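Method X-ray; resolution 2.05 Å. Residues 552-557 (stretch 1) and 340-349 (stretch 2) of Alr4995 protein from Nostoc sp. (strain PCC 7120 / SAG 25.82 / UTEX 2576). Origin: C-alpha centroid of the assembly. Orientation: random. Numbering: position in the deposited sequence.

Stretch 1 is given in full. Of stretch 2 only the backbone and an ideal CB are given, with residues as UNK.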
# COMPACT_ATOMS: atom_id res chain seq x y z
N GLY B 552 -24.61 5.67 -1.39
CA GLY B 552 -25.69 6.59 -1.73
C GLY B 552 -25.16 7.97 -2.12
O GLY B 552 -24.00 8.10 -2.53
N GLY B 553 -26.02 8.98 -2.00
CA GLY B 553 -25.61 10.36 -2.21
C GLY B 553 -25.70 10.86 -3.65
O GLY B 553 -25.33 12.01 -3.94
N HIS B 554 -26.18 10.01 -4.57
CA HIS B 554 -26.20 10.40 -5.97
C HIS B 554 -27.18 11.55 -6.21
O HIS B 554 -26.90 12.44 -7.01
CB HIS B 554 -26.52 9.20 -6.86
CG HIS B 554 -25.35 8.29 -7.09
ND1 HIS B 554 -24.60 8.30 -8.24
CD2 HIS B 554 -24.79 7.34 -6.29
CE1 HIS B 554 -23.64 7.40 -8.16
NE2 HIS B 554 -23.73 6.80 -6.98
N ARG B 555 -28.29 11.56 -5.48
CA ARG B 555 -29.30 12.61 -5.62
C ARG B 555 -28.72 14.01 -5.38
O ARG B 555 -28.91 14.91 -6.21
CB ARG B 555 -30.48 12.34 -4.67
CG ARG B 555 -31.42 11.20 -5.14
CD ARG B 555 -32.56 10.95 -4.14
NE ARG B 555 -33.37 12.14 -3.92
CZ ARG B 555 -34.45 12.46 -4.64
NH1 ARG B 555 -34.83 11.67 -5.64
NH2 ARG B 555 -35.14 13.55 -4.36
N HIS B 556 -28.00 14.21 -4.27
CA HIS B 556 -27.38 15.49 -3.99
C HIS B 556 -26.39 15.88 -5.09
O HIS B 556 -26.30 17.05 -5.47
CB HIS B 556 -26.68 15.47 -2.63
CG HIS B 556 -27.61 15.61 -1.46
ND1 HIS B 556 -27.17 15.85 -0.17
CD2 HIS B 556 -28.96 15.55 -1.38
CE1 HIS B 556 -28.21 15.94 0.64
NE2 HIS B 556 -29.31 15.77 -0.06
N HIS B 557 -25.65 14.89 -5.58
CA HIS B 557 -24.63 15.11 -6.61
C HIS B 557 -25.23 15.55 -7.95
O HIS B 557 -24.82 16.56 -8.54
CB HIS B 557 -23.83 13.84 -6.80
CG HIS B 557 -22.49 14.05 -7.43
ND1 HIS B 557 -21.45 14.70 -6.79
CD2 HIS B 557 -22.02 13.71 -8.66
CE1 HIS B 557 -20.40 14.74 -7.58
NE2 HIS B 557 -20.72 14.14 -8.72
N UNK B 340 -40.06 16.30 3.57
CA UNK B 340 -40.29 15.62 2.30
C UNK B 340 -38.98 15.28 1.62
O UNK B 340 -38.83 14.19 1.04
CB UNK B 340 -41.15 16.48 1.38
N UNK B 341 -38.03 16.20 1.69
CA UNK B 341 -36.74 15.98 1.07
C UNK B 341 -36.07 14.72 1.60
O UNK B 341 -35.57 13.89 0.83
CB UNK B 341 -35.83 17.19 1.30
N UNK B 342 -36.09 14.53 2.92
CA UNK B 342 -35.42 13.37 3.50
C UNK B 342 -36.22 12.09 3.18
O UNK B 342 -35.64 11.03 2.91
CB UNK B 342 -35.26 13.54 5.01
N UNK B 343 -37.55 12.20 3.19
CA UNK B 343 -38.42 11.09 2.79
C UNK B 343 -38.12 10.61 1.35
O UNK B 343 -38.10 9.41 1.08
CB UNK B 343 -39.89 11.52 2.90
N UNK B 344 -37.89 11.54 0.44
CA UNK B 344 -37.56 11.18 -0.94
C UNK B 344 -36.23 10.45 -1.02
O UNK B 344 -36.07 9.50 -1.81
CB UNK B 344 -37.52 12.43 -1.82
N UNK B 345 -35.28 10.89 -0.22
CA UNK B 345 -33.98 10.25 -0.20
C UNK B 345 -34.12 8.79 0.28
O UNK B 345 -33.54 7.86 -0.31
CB UNK B 345 -33.02 11.03 0.70
N UNK B 346 -34.90 8.59 1.34
CA UNK B 346 -35.15 7.27 1.90
C UNK B 346 -35.87 6.36 0.91
O UNK B 346 -35.45 5.23 0.67
CB UNK B 346 -35.97 7.39 3.19
N UNK B 347 -36.96 6.85 0.35
CA UNK B 347 -37.75 6.05 -0.58
C UNK B 347 -36.93 5.67 -1.82
O UNK B 347 -37.05 4.56 -2.34
CB UNK B 347 -39.01 6.81 -0.99
N UNK B 348 -36.06 6.58 -2.28
CA UNK B 348 -35.17 6.27 -3.40
C UNK B 348 -34.27 5.08 -3.07
O UNK B 348 -34.06 4.21 -3.91
CB UNK B 348 -34.32 7.49 -3.76
N UNK B 349 -33.75 5.04 -1.86
CA UNK B 349 -32.91 3.92 -1.46
C UNK B 349 -33.75 2.63 -1.34
O UNK B 349 -33.34 1.56 -1.82
CB UNK B 349 -32.21 4.23 -0.14

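Positions 340-349 form a continuous helix that packs against Arg555 and His556 near the start of the helix beginning at 554; the closest CA atoms, those of Arg555 and position 345, are 7.5 Å apart. Helical geometry disfavours glycine, and from 344 on the N-H groups bond to carbonyls one turn back, which tells against proline.

Position 340 lies beyond the reach of stretch 1, which places no constraint on it; the residue is His340. At position 341 the CA-to-CB bond points sideways and no atom of stretch 1 comes within 5.5 Å of the CB, so a short side chain would make no contact. A longer polar or acidic one could extend to the imidazole of His556. Glu341 does so with chi1 and chi2 both t, bringing OE2 to 4.0 Å from His556 NE2. Positions 342 and 343 offer no contact, the first pointing away and the second out of reach; they are Val342 and Met343, the latter present as selenomethionine.

Position 344 points toward stretch 1, and its ideal CB is 3.7 Å from Arg555 NH2. The guanidinium invites an acidic group, although glutamine or a small residue could also lie against it. Glu344 places its CB over one face of the guanidinium, and its OE1 forms a long salt bridge of 3.8 Å with Arg555 NH2.

At position 345 the CB points sideways, 4.8 Å from Arg555 NE, with the imidazole of His556 within range of a longer side chain. A long acceptor, glutamate or glutamine, would suit both neighbours, and the positive charge of Arg555 favours the acid. Glu345, with chi2 at 96°, between wells, brings its end nearer to stretch 1: OE1 is 3.5 Å from His556 NE2 and 4.2 Å from Arg555 NE, near an opposite charge but beyond a salt bridge. Its OE2 approaches Arg555 CB at 3.9 Å.

Positions 346 and 347 are out of reach, and stretch 1 does not discriminate among side chains there; they are Ile346 and Ile347. Position 348 again points toward stretch 1, with its CB 3.9 Å from Arg555 CD. So close an approach favours a small residue such as alanine, serine or threonine, and a hydroxyl could also face the guanidinium. Ser348, in the m rotamer, donates from OG to Glu344 O at 2.9 Å, one turn back, while the same OG lies 3.4 Å from Arg555 NH1.

Position 349 points sideways near Gly552, where an extended aliphatic chain could cover the glycine. Leu349 approaches that backbone through CD2, which is 4.6 Å from Gly552 CA.

Stretch 2, residues 340-349: HEVMEEIISL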
# COMPACT_ATOMS: atom_id res chain seq x y z
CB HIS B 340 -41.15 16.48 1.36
CG HIS B 340 -41.63 15.73 0.16
ND1 HIS B 340 -42.28 14.51 0.26
CD2 HIS B 340 -41.57 16.01 -1.16
CE1 HIS B 340 -42.59 14.08 -0.95
NE2 HIS B 340 -42.17 14.97 -1.83
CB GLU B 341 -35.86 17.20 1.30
CG GLU B 341 -34.42 17.02 0.88
CD GLU B 341 -33.54 18.11 1.47
OE1 GLU B 341 -34.10 19.05 2.07
OE2 GLU B 341 -32.29 18.02 1.34
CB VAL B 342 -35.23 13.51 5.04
CG1 VAL B 342 -34.72 12.21 5.65
CG2 VAL B 342 -34.27 14.67 5.35
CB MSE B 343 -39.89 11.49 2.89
CG MSE B 343 -40.85 10.37 2.48
SE MSE B 343 -40.65 8.73 3.62
CE MSE B 343 -41.97 9.16 5.04
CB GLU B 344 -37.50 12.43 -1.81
CG GLU B 344 -38.82 13.13 -1.99
CD GLU B 344 -38.70 14.33 -2.91
OE1 GLU B 344 -38.01 15.31 -2.54
OE2 GLU B 344 -39.28 14.26 -4.01
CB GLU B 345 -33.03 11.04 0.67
CG GLU B 345 -31.58 10.61 0.57
CD GLU B 345 -30.77 11.45 -0.41
OE1 GLU B 345 -30.97 12.69 -0.47
OE2 GLU B 345 -29.92 10.85 -1.12
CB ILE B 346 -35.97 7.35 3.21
CG1 ILE B 346 -35.14 8.01 4.32
CG2 ILE B 346 -36.47 5.98 3.63
CD1 ILE B 346 -35.99 8.51 5.49
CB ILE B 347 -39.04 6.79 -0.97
CG1 ILE B 347 -39.89 7.04 0.28
CG2 ILE B 347 -39.84 6.01 -2.01
CD1 ILE B 347 -40.24 5.78 1.03
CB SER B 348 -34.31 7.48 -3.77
OG SER B 348 -35.11 8.51 -4.33
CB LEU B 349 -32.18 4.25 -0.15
CG LEU B 349 -31.20 5.42 -0.23
CD1 LEU B 349 -30.80 5.96 1.15
CD2 LEU B 349 -29.94 5.05 -1.03
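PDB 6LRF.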